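Local coordinates for protein UL16 (Human herpesvirus 5 strain ad169, PDB 2WY3) that helps the virus escape host immunity, sequestering ULBP1, ULBP2 and other ligands of the receptor KLRK1 inside the cell and so inhibiting NK-cell activation, at residues L3-S8 with N42-E47; S10-N15 with G120-I125; C38-V43 with C114-N119; D46-V51 with L64-N69. All coordinates share one frame; numbering follows the deposited sequence.

Contact 1 of 4, residues L3-S8 with N42-E47; sequences LGSKSS and NVTEDE. With NAG (2-acetamido-2-deoxy-beta-D-glucopyranose), chain I; NAG (2-acetamido-2-deoxy-beta-D-glucopyranose), chain K.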
# COMPACT_ATOMS: atom_id res chain seq x y z
N LEU B 3 -2.48 -12.21 22.33
CA LEU B 3 -2.02 -12.14 20.95
C LEU B 3 -1.40 -13.50 20.62
O LEU B 3 -1.15 -14.31 21.51
CB LEU B 3 -0.93 -11.07 20.82
CG LEU B 3 -1.25 -9.59 21.01
CD1 LEU B 3 -2.10 -9.07 19.87
CD2 LEU B 3 -1.92 -9.31 22.36
N GLY B 4 -1.14 -13.74 19.33
CA GLY B 4 -0.40 -14.92 18.93
C GLY B 4 -1.27 -16.06 18.44
O GLY B 4 -2.43 -15.87 18.09
N SER B 5 -0.70 -17.26 18.42
CA SER B 5 -1.36 -18.41 17.80
C SER B 5 -1.47 -19.60 18.76
O SER B 5 -0.46 -20.08 19.25
CB SER B 5 -0.61 -18.83 16.54
OG SER B 5 -0.94 -20.16 16.17
N LYS B 6 -2.69 -20.05 19.02
CA LYS B 6 -2.87 -21.23 19.87
C LYS B 6 -2.33 -22.50 19.20
O LYS B 6 -1.77 -23.37 19.86
CB LYS B 6 -4.33 -21.42 20.26
CG LYS B 6 -4.86 -20.36 21.21
CD LYS B 6 -6.32 -20.61 21.56
CE LYS B 6 -6.79 -19.66 22.65
NZ LYS B 6 -5.92 -19.75 23.86
N SER B 7 -2.50 -22.61 17.88
CA SER B 7 -2.07 -23.82 17.19
C SER B 7 -0.55 -23.96 17.18
O SER B 7 -0.03 -25.06 17.16
CB SER B 7 -2.65 -23.88 15.76
OG SER B 7 -2.10 -22.86 14.95
N SER B 8 0.15 -22.83 17.21
CA SER B 8 1.61 -22.82 17.20
C SER B 8 2.17 -22.77 18.62
O SER B 8 3.39 -22.62 18.81
CB SER B 8 2.13 -21.61 16.42
OG SER B 8 1.58 -21.55 15.11
N ASN B 42 4.08 -15.29 6.75
CA ASN B 42 3.59 -16.59 7.23
C ASN B 42 2.63 -16.52 8.42
O ASN B 42 2.77 -17.26 9.40
CB ASN B 42 4.76 -17.52 7.52
CG ASN B 42 5.41 -18.05 6.25
OD1 ASN B 42 5.01 -17.71 5.14
ND2 ASN B 42 6.42 -18.91 6.41
N VAL B 43 1.65 -15.64 8.32
CA VAL B 43 0.62 -15.51 9.33
C VAL B 43 -0.29 -16.73 9.26
O VAL B 43 -0.75 -17.10 8.19
CB VAL B 43 -0.22 -14.23 9.11
CG1 VAL B 43 -1.37 -14.16 10.11
CG2 VAL B 43 0.68 -13.00 9.24
N THR B 44 -0.54 -17.39 10.39
CA THR B 44 -1.43 -18.55 10.37
C THR B 44 -2.88 -18.13 10.56
O THR B 44 -3.16 -17.04 11.04
CB THR B 44 -1.07 -19.61 11.43
OG1 THR B 44 -1.18 -19.03 12.73
CG2 THR B 44 0.34 -20.11 11.21
N GLU B 45 -3.81 -19.02 10.21
CA GLU B 45 -5.23 -18.71 10.28
C GLU B 45 -5.67 -18.21 11.65
O GLU B 45 -6.48 -17.30 11.75
CB GLU B 45 -6.08 -19.92 9.88
CG GLU B 45 -6.27 -20.09 8.40
CD GLU B 45 -7.25 -21.20 8.07
OE1 GLU B 45 -8.27 -21.31 8.77
OE2 GLU B 45 -6.99 -21.96 7.11
N ASP B 46 -5.15 -18.82 12.72
CA ASP B 46 -5.61 -18.47 14.06
C ASP B 46 -4.76 -17.39 14.73
O ASP B 46 -5.03 -17.00 15.85
CB ASP B 46 -5.70 -19.72 14.95
CG ASP B 46 -4.34 -20.22 15.41
OD1 ASP B 46 -3.30 -19.71 14.95
OD2 ASP B 46 -4.31 -21.14 16.26
N GLU B 47 -3.75 -16.89 14.02
CA GLU B 47 -2.83 -15.94 14.65
C GLU B 47 -3.43 -14.55 14.82
O GLU B 47 -3.90 -13.93 13.86
CB GLU B 47 -1.51 -15.84 13.88
CG GLU B 47 -0.46 -15.02 14.64
CD GLU B 47 0.88 -14.95 13.93
OE1 GLU B 47 0.99 -15.55 12.84
OE2 GLU B 47 1.81 -14.30 14.46
C1 NAG I . 6.90 -19.29 5.11
C2 NAG I . 8.40 -19.06 5.26
C3 NAG I . 9.19 -19.64 4.10
C4 NAG I . 8.74 -21.06 3.79
C5 NAG I . 7.23 -21.10 3.62
C6 NAG I . 6.75 -22.52 3.32
C7 NAG I . 9.30 -17.09 6.35
C8 NAG I . 9.92 -15.75 6.09
N2 NAG I . 8.64 -17.64 5.33
O3 NAG I . 10.57 -19.64 4.43
O4 NAG I . 9.36 -21.51 2.61
O5 NAG I . 6.58 -20.63 4.78
O6 NAG I . 6.93 -23.32 4.47
O7 NAG I . 9.40 -17.62 7.45
C1 NAG K . -10.95 -18.51 8.91
C2 NAG K . -11.42 -19.72 9.73
C3 NAG K . -12.07 -20.76 8.84
C4 NAG K . -13.20 -20.10 8.06
C5 NAG K . -12.65 -18.92 7.27
C6 NAG K . -13.78 -18.21 6.53
C7 NAG K . -10.30 -20.29 11.81
C8 NAG K . -9.24 -21.11 12.47
N2 NAG K . -10.32 -20.32 10.47
O3 NAG K . -12.58 -21.83 9.60
O4 NAG K . -13.78 -21.05 7.19
O5 NAG K . -11.98 -17.99 8.10
O6 NAG K . -13.23 -17.30 5.61
O7 NAG K . -11.10 -19.64 12.48
O HOH W 1 -4.85 -18.13 18.43
O HOH W 2 -3.96 -21.57 12.55
O HOH W 3 1.52 -18.34 13.80

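Contact 2 of 4, residues S10-N15 with G120-I125; sequences STCRLN and GTTKII. With NAG (2-acetamido-2-deoxy-beta-D-glucopyranose), chain H.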
# COMPACT_ATOMS: atom_id res chain seq x y z
N SER B 10 2.13 -20.44 20.60
CA SER B 10 2.80 -19.17 20.80
C SER B 10 1.78 -18.08 21.09
O SER B 10 1.40 -17.32 20.20
CB SER B 10 3.64 -18.81 19.57
OG SER B 10 4.28 -17.57 19.76
N THR B 11 1.33 -18.03 22.34
CA THR B 11 0.36 -17.03 22.76
C THR B 11 1.01 -16.11 23.78
O THR B 11 1.83 -16.56 24.58
CB THR B 11 -0.87 -17.70 23.40
OG1 THR B 11 -1.51 -18.55 22.44
CG2 THR B 11 -1.86 -16.64 23.88
N CYS B 12 0.67 -14.83 23.74
CA CYS B 12 1.22 -13.92 24.71
C CYS B 12 0.15 -12.98 25.27
O CYS B 12 -0.76 -12.55 24.58
CB CYS B 12 2.48 -13.22 24.17
SG CYS B 12 2.35 -11.94 22.88
N ARG B 13 0.23 -12.74 26.57
CA ARG B 13 -0.71 -11.83 27.20
C ARG B 13 -0.17 -10.41 27.05
O ARG B 13 0.94 -10.12 27.50
CB ARG B 13 -0.90 -12.17 28.68
CG ARG B 13 -1.82 -11.22 29.44
CD ARG B 13 -3.27 -11.41 29.05
NE ARG B 13 -3.66 -12.82 29.06
CZ ARG B 13 -4.00 -13.49 30.16
NH1 ARG B 13 -4.01 -12.89 31.34
NH2 ARG B 13 -4.34 -14.77 30.07
N LEU B 14 -0.92 -9.53 26.41
CA LEU B 14 -0.44 -8.18 26.17
C LEU B 14 -0.36 -7.38 27.45
O LEU B 14 -1.31 -7.34 28.23
CB LEU B 14 -1.33 -7.45 25.15
CG LEU B 14 -0.95 -5.99 24.91
CD1 LEU B 14 0.43 -5.90 24.25
CD2 LEU B 14 -2.00 -5.29 24.06
N ASN B 15 0.79 -6.76 27.69
CA ASN B 15 0.93 -5.81 28.78
C ASN B 15 1.44 -4.51 28.20
O ASN B 15 2.63 -4.39 27.89
CB ASN B 15 1.90 -6.34 29.83
CG ASN B 15 2.03 -5.41 31.03
OD1 ASN B 15 1.83 -4.20 30.92
ND2 ASN B 15 2.37 -5.98 32.19
N GLY B 120 6.01 -16.99 22.66
CA GLY B 120 5.27 -16.56 23.83
C GLY B 120 5.72 -15.25 24.45
O GLY B 120 5.39 -14.95 25.60
N THR B 121 6.47 -14.46 23.69
CA THR B 121 6.82 -13.10 24.12
C THR B 121 6.37 -12.07 23.09
O THR B 121 6.36 -12.34 21.89
CB THR B 121 8.33 -12.94 24.36
OG1 THR B 121 8.59 -11.64 24.90
CG2 THR B 121 9.10 -13.11 23.06
N THR B 122 5.99 -10.89 23.56
CA THR B 122 5.57 -9.81 22.67
C THR B 122 6.76 -9.20 21.92
O THR B 122 7.76 -8.80 22.53
CB THR B 122 4.82 -8.72 23.45
OG1 THR B 122 3.67 -9.30 24.09
CG2 THR B 122 4.35 -7.63 22.51
N LYS B 123 6.65 -9.15 20.59
CA LYS B 123 7.65 -8.49 19.75
C LYS B 123 7.02 -7.28 19.10
O LYS B 123 5.81 -7.24 18.89
CB LYS B 123 8.13 -9.42 18.64
CG LYS B 123 8.48 -10.82 19.12
CD LYS B 123 9.70 -10.79 20.02
CE LYS B 123 10.98 -10.71 19.22
NZ LYS B 123 12.18 -10.91 20.10
N ILE B 124 7.85 -6.28 18.78
CA ILE B 124 7.37 -5.17 17.99
C ILE B 124 8.10 -5.20 16.67
O ILE B 124 9.32 -5.01 16.62
CB ILE B 124 7.61 -3.82 18.68
CG1 ILE B 124 6.79 -3.74 19.98
CG2 ILE B 124 7.21 -2.69 17.73
CD1 ILE B 124 7.12 -2.52 20.86
N ILE B 125 7.38 -5.51 15.59
CA ILE B 125 8.10 -5.66 14.32
C ILE B 125 8.41 -4.31 13.69
O ILE B 125 9.40 -4.15 12.97
CB ILE B 125 7.37 -6.59 13.33
CG1 ILE B 125 6.04 -6.00 12.90
CG2 ILE B 125 7.16 -7.97 13.96
CD1 ILE B 125 5.38 -6.82 11.79
C1 NAG H . 2.71 -4.97 33.16
C2 NAG H . 2.43 -5.75 34.45
C3 NAG H . 2.97 -5.04 35.68
C4 NAG H . 4.42 -4.62 35.47
C5 NAG H . 4.59 -3.86 34.16
C6 NAG H . 6.07 -3.63 33.90
C7 NAG H . 0.49 -7.20 34.62
C8 NAG H . -1.00 -7.31 34.74
N2 NAG H . 1.00 -5.96 34.60
O3 NAG H . 2.91 -5.91 36.79
O4 NAG H . 4.82 -3.80 36.54
O5 NAG H . 4.06 -4.58 33.07
O6 NAG H . 6.70 -4.88 33.72
O7 NAG H . 1.19 -8.21 34.55
O HOH W 4 3.40 -10.99 26.09
O HOH W 5 3.29 -7.21 26.26

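Contact 3 of 4, residues C38-V43 with C114-N119; sequences CYYENV and CLRCEN. With NAG (2-acetamido-2-deoxy-beta-D-glucopyranose), chain I.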
# COMPACT_ATOMS: atom_id res chain seq x y z
N CYS B 38 2.59 -2.45 8.17
CA CYS B 38 3.45 -3.45 8.76
C CYS B 38 3.40 -4.80 8.05
O CYS B 38 2.33 -5.25 7.65
CB CYS B 38 3.11 -3.58 10.23
SG CYS B 38 3.55 -2.03 11.07
N TYR B 39 4.56 -5.42 7.93
CA TYR B 39 4.79 -6.54 7.04
C TYR B 39 4.95 -7.83 7.83
O TYR B 39 5.91 -7.98 8.60
CB TYR B 39 6.09 -6.20 6.31
CG TYR B 39 6.50 -7.02 5.12
CD1 TYR B 39 6.39 -6.50 3.83
CD2 TYR B 39 7.05 -8.27 5.28
CE1 TYR B 39 6.80 -7.22 2.73
CE2 TYR B 39 7.47 -9.01 4.17
CZ TYR B 39 7.34 -8.48 2.90
OH TYR B 39 7.76 -9.20 1.81
N TYR B 40 4.02 -8.76 7.65
CA TYR B 40 4.01 -10.02 8.41
C TYR B 40 4.12 -11.21 7.47
O TYR B 40 3.23 -11.45 6.66
CB TYR B 40 2.68 -10.18 9.15
CG TYR B 40 2.45 -9.26 10.33
CD1 TYR B 40 2.63 -9.70 11.64
CD2 TYR B 40 2.02 -7.95 10.13
CE1 TYR B 40 2.38 -8.86 12.72
CE2 TYR B 40 1.79 -7.10 11.19
CZ TYR B 40 1.98 -7.55 12.48
OH TYR B 40 1.74 -6.70 13.53
N GLU B 41 5.19 -11.98 7.59
CA GLU B 41 5.30 -13.21 6.80
C GLU B 41 4.69 -14.40 7.53
O GLU B 41 4.73 -14.46 8.77
CB GLU B 41 6.79 -13.50 6.51
CG GLU B 41 7.43 -12.35 5.75
CD GLU B 41 8.91 -12.54 5.49
OE1 GLU B 41 9.69 -12.58 6.46
OE2 GLU B 41 9.28 -12.62 4.30
N ASN B 42 4.08 -15.29 6.75
CA ASN B 42 3.59 -16.59 7.23
C ASN B 42 2.63 -16.52 8.42
O ASN B 42 2.77 -17.26 9.40
CB ASN B 42 4.76 -17.52 7.52
CG ASN B 42 5.41 -18.05 6.25
OD1 ASN B 42 5.01 -17.71 5.14
ND2 ASN B 42 6.42 -18.91 6.41
N VAL B 43 1.65 -15.64 8.32
CA VAL B 43 0.62 -15.51 9.33
C VAL B 43 -0.29 -16.73 9.26
O VAL B 43 -0.75 -17.10 8.19
CB VAL B 43 -0.22 -14.23 9.11
CG1 VAL B 43 -1.37 -14.16 10.11
CG2 VAL B 43 0.68 -13.00 9.24
N CYS B 114 3.49 -2.15 15.80
CA CYS B 114 2.95 -3.36 15.17
C CYS B 114 3.45 -4.57 15.92
O CYS B 114 4.65 -4.80 16.02
CB CYS B 114 3.35 -3.44 13.71
SG CYS B 114 2.49 -2.13 12.77
N LEU B 115 2.50 -5.37 16.42
CA LEU B 115 2.79 -6.38 17.43
C LEU B 115 2.74 -7.76 16.84
O LEU B 115 1.96 -8.01 15.92
CB LEU B 115 1.72 -6.33 18.53
CG LEU B 115 1.50 -4.99 19.23
CD1 LEU B 115 0.45 -5.17 20.34
CD2 LEU B 115 2.81 -4.48 19.80
N ARG B 116 3.55 -8.65 17.38
CA ARG B 116 3.48 -10.08 17.09
C ARG B 116 4.00 -10.87 18.26
O ARG B 116 4.95 -10.46 18.93
CB ARG B 116 4.33 -10.44 15.86
CG ARG B 116 3.92 -11.79 15.23
CD ARG B 116 4.62 -12.05 13.90
NE ARG B 116 3.94 -13.16 13.21
CZ ARG B 116 4.20 -13.53 11.96
NH1 ARG B 116 5.13 -12.90 11.25
NH2 ARG B 116 3.52 -14.54 11.43
N CYS B 117 3.43 -12.05 18.47
CA CYS B 117 3.89 -12.95 19.52
C CYS B 117 4.88 -13.96 18.95
O CYS B 117 4.59 -14.63 17.96
CB CYS B 117 2.69 -13.67 20.13
SG CYS B 117 3.08 -14.71 21.55
N GLU B 118 6.06 -14.06 19.56
CA GLU B 118 7.03 -15.05 19.13
C GLU B 118 7.54 -15.79 20.37
O GLU B 118 7.95 -15.16 21.35
CB GLU B 118 8.19 -14.40 18.37
CG GLU B 118 9.31 -15.38 18.04
CD GLU B 118 10.61 -14.70 17.62
OE1 GLU B 118 10.57 -13.51 17.25
OE2 GLU B 118 11.66 -15.37 17.65
N ASN B 119 7.50 -17.12 20.33
CA ASN B 119 7.92 -17.91 21.48
C ASN B 119 7.26 -17.43 22.76
O ASN B 119 7.88 -17.43 23.82
CB ASN B 119 9.44 -17.85 21.65
CG ASN B 119 10.20 -18.39 20.45
OD1 ASN B 119 9.61 -19.00 19.56
ND2 ASN B 119 11.51 -18.16 20.43
C1 NAG I . 6.90 -19.29 5.11
C2 NAG I . 8.40 -19.06 5.26
C3 NAG I . 9.19 -19.64 4.10
C4 NAG I . 8.74 -21.06 3.79
C5 NAG I . 7.23 -21.10 3.62
C6 NAG I . 6.75 -22.52 3.32
C7 NAG I . 9.30 -17.09 6.35
C8 NAG I . 9.92 -15.75 6.09
N2 NAG I . 8.64 -17.64 5.33
O3 NAG I . 10.57 -19.64 4.43
O4 NAG I . 9.36 -21.51 2.61
O5 NAG I . 6.58 -20.63 4.78
O6 NAG I . 6.93 -23.32 4.47
O7 NAG I . 9.40 -17.62 7.45

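Contact 4 of 4, residues D46-V51 with L64-N69; sequences DEIIGV and LWLYQN. With NAG (2-acetamido-2-deoxy-beta-D-glucopyranose), chain K.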
# COMPACT_ATOMS: atom_id res chain seq x y z
N ASP B 46 -5.15 -18.82 12.72
CA ASP B 46 -5.61 -18.47 14.06
C ASP B 46 -4.76 -17.39 14.73
O ASP B 46 -5.03 -17.00 15.85
CB ASP B 46 -5.70 -19.72 14.95
CG ASP B 46 -4.34 -20.22 15.41
OD1 ASP B 46 -3.30 -19.71 14.95
OD2 ASP B 46 -4.31 -21.14 16.26
N GLU B 47 -3.75 -16.89 14.02
CA GLU B 47 -2.83 -15.94 14.65
C GLU B 47 -3.43 -14.55 14.82
O GLU B 47 -3.90 -13.93 13.86
CB GLU B 47 -1.51 -15.84 13.88
CG GLU B 47 -0.46 -15.02 14.64
CD GLU B 47 0.88 -14.95 13.93
OE1 GLU B 47 0.99 -15.55 12.84
OE2 GLU B 47 1.81 -14.30 14.46
N ILE B 48 -3.40 -14.06 16.05
CA ILE B 48 -3.82 -12.71 16.36
C ILE B 48 -2.62 -11.77 16.30
O ILE B 48 -1.64 -11.96 17.04
CB ILE B 48 -4.48 -12.62 17.75
CG1 ILE B 48 -5.69 -13.56 17.79
CG2 ILE B 48 -4.85 -11.19 18.06
CD1 ILE B 48 -6.25 -13.79 19.18
N ILE B 49 -2.71 -10.79 15.41
CA ILE B 49 -1.70 -9.74 15.30
C ILE B 49 -2.42 -8.39 15.44
O ILE B 49 -3.65 -8.33 15.48
CB ILE B 49 -0.95 -9.84 13.96
CG1 ILE B 49 -1.93 -9.85 12.77
CG2 ILE B 49 -0.11 -11.11 13.93
CD1 ILE B 49 -1.23 -9.78 11.42
N GLY B 50 -1.67 -7.30 15.55
CA GLY B 50 -2.35 -6.02 15.72
C GLY B 50 -1.44 -4.85 15.93
O GLY B 50 -0.21 -4.97 15.86
N VAL B 51 -2.05 -3.71 16.24
CA VAL B 51 -1.32 -2.46 16.34
C VAL B 51 -1.74 -1.72 17.61
O VAL B 51 -2.93 -1.51 17.84
CB VAL B 51 -1.60 -1.54 15.13
CG1 VAL B 51 -0.75 -0.29 15.21
CG2 VAL B 51 -1.33 -2.28 13.82
N LEU B 64 -5.82 -0.01 20.75
CA LEU B 64 -5.39 -1.25 20.13
C LEU B 64 -6.38 -1.68 19.07
O LEU B 64 -7.58 -1.60 19.28
CB LEU B 64 -5.34 -2.35 21.21
CG LEU B 64 -4.89 -3.75 20.79
CD1 LEU B 64 -3.40 -3.75 20.47
CD2 LEU B 64 -5.21 -4.77 21.90
N TRP B 65 -5.89 -2.13 17.92
CA TRP B 65 -6.74 -2.87 17.00
C TRP B 65 -6.11 -4.21 16.68
O TRP B 65 -4.89 -4.33 16.68
CB TRP B 65 -7.13 -2.05 15.75
CG TRP B 65 -6.11 -1.85 14.62
CD1 TRP B 65 -5.24 -0.80 14.47
CD2 TRP B 65 -5.96 -2.66 13.44
NE1 TRP B 65 -4.54 -0.92 13.28
CE2 TRP B 65 -4.96 -2.06 12.63
CE3 TRP B 65 -6.57 -3.84 12.98
CZ2 TRP B 65 -4.55 -2.60 11.40
CZ3 TRP B 65 -6.15 -4.39 11.76
CH2 TRP B 65 -5.15 -3.76 10.99
N LEU B 66 -6.95 -5.21 16.43
CA LEU B 66 -6.48 -6.59 16.30
C LEU B 66 -7.05 -7.28 15.06
O LEU B 66 -8.16 -6.98 14.63
CB LEU B 66 -6.88 -7.42 17.54
CG LEU B 66 -6.31 -6.97 18.89
CD1 LEU B 66 -6.92 -7.81 20.01
CD2 LEU B 66 -4.78 -7.08 18.88
N TYR B 67 -6.26 -8.20 14.51
CA TYR B 67 -6.56 -8.86 13.24
C TYR B 67 -6.35 -10.36 13.41
O TYR B 67 -5.38 -10.79 14.05
CB TYR B 67 -5.61 -8.31 12.18
CG TYR B 67 -6.00 -8.54 10.74
CD1 TYR B 67 -5.26 -9.39 9.92
CD2 TYR B 67 -7.09 -7.87 10.18
CE1 TYR B 67 -5.61 -9.58 8.58
CE2 TYR B 67 -7.43 -8.04 8.87
CZ TYR B 67 -6.68 -8.89 8.07
OH TYR B 67 -7.04 -9.07 6.76
N GLN B 68 -7.26 -11.17 12.87
CA GLN B 68 -7.15 -12.63 12.95
C GLN B 68 -7.92 -13.26 11.81
O GLN B 68 -9.07 -12.89 11.55
CB GLN B 68 -7.71 -13.15 14.29
CG GLN B 68 -7.51 -14.66 14.54
CD GLN B 68 -8.30 -15.15 15.75
OE1 GLN B 68 -9.33 -14.58 16.10
NE2 GLN B 68 -7.82 -16.23 16.38
N ASN B 69 -7.30 -14.23 11.14
CA ASN B 69 -7.97 -14.92 10.05
C ASN B 69 -8.56 -13.92 9.06
O ASN B 69 -9.73 -13.99 8.69
CB ASN B 69 -9.06 -15.84 10.61
CG ASN B 69 -9.51 -16.88 9.61
OD1 ASN B 69 -8.90 -17.06 8.56
ND2 ASN B 69 -10.58 -17.59 9.95
C1 NAG K . -10.95 -18.51 8.91
C2 NAG K . -11.42 -19.72 9.73
C3 NAG K . -12.07 -20.76 8.84
C4 NAG K . -13.20 -20.10 8.06
C5 NAG K . -12.65 -18.92 7.27
C6 NAG K . -13.78 -18.21 6.53
C7 NAG K . -10.30 -20.29 11.81
C8 NAG K . -9.24 -21.11 12.47
N2 NAG K . -10.32 -20.32 10.47
O3 NAG K . -12.58 -21.83 9.60
O4 NAG K . -13.78 -21.05 7.19
O5 NAG K . -11.98 -17.99 8.10
O6 NAG K . -13.23 -17.30 5.61
O7 NAG K . -11.10 -19.64 12.48
O HOH W 6 -4.58 -14.61 11.41

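Contact 1 of 4, residues L3-S8 with N42-E47
Gly4 meets Glu47 backbone to backbone: Gly4 O lies 3.5 Å from Glu47 CA in a CA-H...O contact. The chain turns a corner at Gly4, and its backbone angles would jam any side chain against the carbonyl O of Leu3. Next comes Ser5, whose CB packs 4.1 Å from Glu47 CB. Ser5 OG stands anti to the backbone N (chi1 161°), donates to Asp46 OD1 at 2.7 Å on the syn lone pair, and accepts from Ser8 N at 3.1 Å. Lys6 sends its ammonium end away from the contact, but a water accepts from Lys6 N and donates to Asp46 O, bridging the two backbones. Ser7 N donates to the second carboxylate oxygen, Asp46 OD2, at 2.8 Å, again on the syn lone pair; Ser7 OG stands 3.1 Å from the same Asp46 OD2. Both oxygens of Asp46 are thus gripped, which fixes the rotation of the carboxylate and would favour its charged form. Last in the segment, Ser8 places OG 4.3 Å from the methyl Thr44 CG2, at the outer margin. Opposite, Thr44 to Glu47 form a type I turn closed by Glu47 N to Thr44 O, while Glu47 OE2 forms a salt bridge with Arg116 NE. Sugars stand nearby: one is linked to Asn42, and the N-acetylglucosamine on Asn69 donates through N2 to Glu45 OE1. The Ser5–Ser8 bond makes an ST motif, here clasped by an aspartate from a beta turn, joining the N-terminal loop to the loop between strands 34-41 and 49-55 of an immunoglobulin-like sandwich.

Contact 2 of 4, residues S10-N15 with G120-I125
Strand 10-13 passes the start of strand 121-124 at 85°, bringing Ser10, Thr11 and Cys12 against Gly120. The arrangement lays the short strand 10-13 across the turn end of the hairpin 110-118/121-131 in this immunoglobulin-like sandwich, where a disulfide links Cys12 to Cys117. The close-packed part is the corner round Gly120, whose positive phi suits a glycine. Gly120 CA comes 3.5 Å from Thr11 O in a CA-H...O contact, and on the next residue Cys12 CB rests 3.7 Å from Gly120 O. Beside them Gly120 N gives a weak hydrogen bond to Ser10 OG, 3.4 Å long though fairly straight at 162°; Ser10 OG has a second weak bond to Cys117 O. Cys12 has two conformers; in one of them its sulphur lies too far from that of Cys117 for the disulfide, and the contacts of that sulphur are doubtful. Beyond Cys12 the strands diverge and water takes over. Arg13 NE forms a salt bridge with Asp2, Leu14 packs on Leu3 and Val1, and Asn15 carries an N-acetylglucosamine on ND2. Between the separating chains the hydroxyl of Thr122, set beside its own backbone N (chi1 -59°), collects two waters. One water bridges to the backbone of Arg13, giving a proton to Arg13 O at 3.0 Å. The other joins the glycan-bearing residue, accepting from Asn15 N at 2.9 Å and lying 3.0 Å from Thr122 OG1.

Contact 3 of 4, residues C38-V43 with C114-N119
Arg116, Tyr40 and Cys114 carry this contact, which joins the two sheets of an immunoglobulin-like sandwich. Segments 38-41 and 114-118, of strands 34-41 and 110-118, run the same way, 19° apart, in the positions of the B and F strands of a V-type domain. Cys38 and Cys114 make the intersheet disulfide (SG to SG 2.0 Å, chi3 71°). Cys114 also packs its CB 3.6 Å from Tyr40 OH. Tyr40 OH donates to Leu115 O at 2.7 Å, coming from above the carbonyl plane, 40° out of it, so the buried phenol has a backbone acceptor. Arg116 slides past the phenol in the opposite direction, extended from CG to NE, with CD at the ring edge, 3.8 Å from Tyr40 CD1; the same CD1 lies over one face of the guanidinium, the two planes being far from parallel. Past the ring, Val43 CG2 comes 3.9 Å from Arg116 NH2. Arg116 NE forms a salt bridge with Glu47 OE2, while the far end also reaches the backbone. There Arg116 NH1 and Arg116 NH2 close together, end-on, upon the single atom Glu41 O, at 3.0 Å and 2.9 Å, with that oxygen in the guanidinium plane.

Contact 4 of 4, residues D46-V51 with L64-N69
Gly50 leaves a hollow opposite Leu66, and Leu66 CD2 sits over it, 4.1 Å from Gly50 CA. This is the hairpin of strands 49-55 and 62-68, in the positions of C and C' in a V-type immunoglobulin fold. At Gly50 a side chain would strike both Trp65 O and Leu66 CD2, and the two strands close to 4.2 Å between the CA atoms of Gly50 and Leu66 in this non-hydrogen-bonded pair. The hydrogen-bonded pairs Ile49–Tyr67 and Val51–Trp65 flank it, and their side chains lie side by side toward the three-stranded sheet, packing on Leu98 and Thr100. Trp65 CG lies between the backbone N and carbonyl carbon (chi1 76°); its indole lies beside Val51, with Trp65 NE1 3.5 Å from Val51 CG2, and Trp65 NE1 is hydrogen-bonded to Thr100 OG1. Ile49 CG1 fills in against Tyr67 CB at 4.0 Å. From Ile48, CG2 reaches toward Leu66 CD2 and CG1 nestles 3.7 Å from Gln68 CD. Where the strands give way to loops, a water accepts from Asn69 N and lies within reach of Glu47 O, and the extended Gln68 arm crosses to the backbone: Gln68 NE2 donates to Asp46 O at 2.9 Å from 43° above the carbonyl plane.

Overall arrangement
In this piece of a membrane protein, predicted to be its extracellular part, contact 4 is buried, contacts 1 and 3 partly so, and contact 2 lies at the surface. Strands 110-118 and 49-55 are neighbours in the larger sheet, where Leu115 N probably bonds to Gly50 O. Contact 4 is a hairpin of backbone bonds and apolar filling, whereas contact 3 spans two sheets by a disulfide and an arginine. In contacts 1 and 2 serines, a carboxylate and waters do the joining; they meet where Leu3 pairs with Cys12. Contact 1 shares Asn42 and Val43 with contact 3, Asp46 and Glu47 with contact 4. The Glu47–Arg116 salt bridge links all three, and glycans fringe every contact.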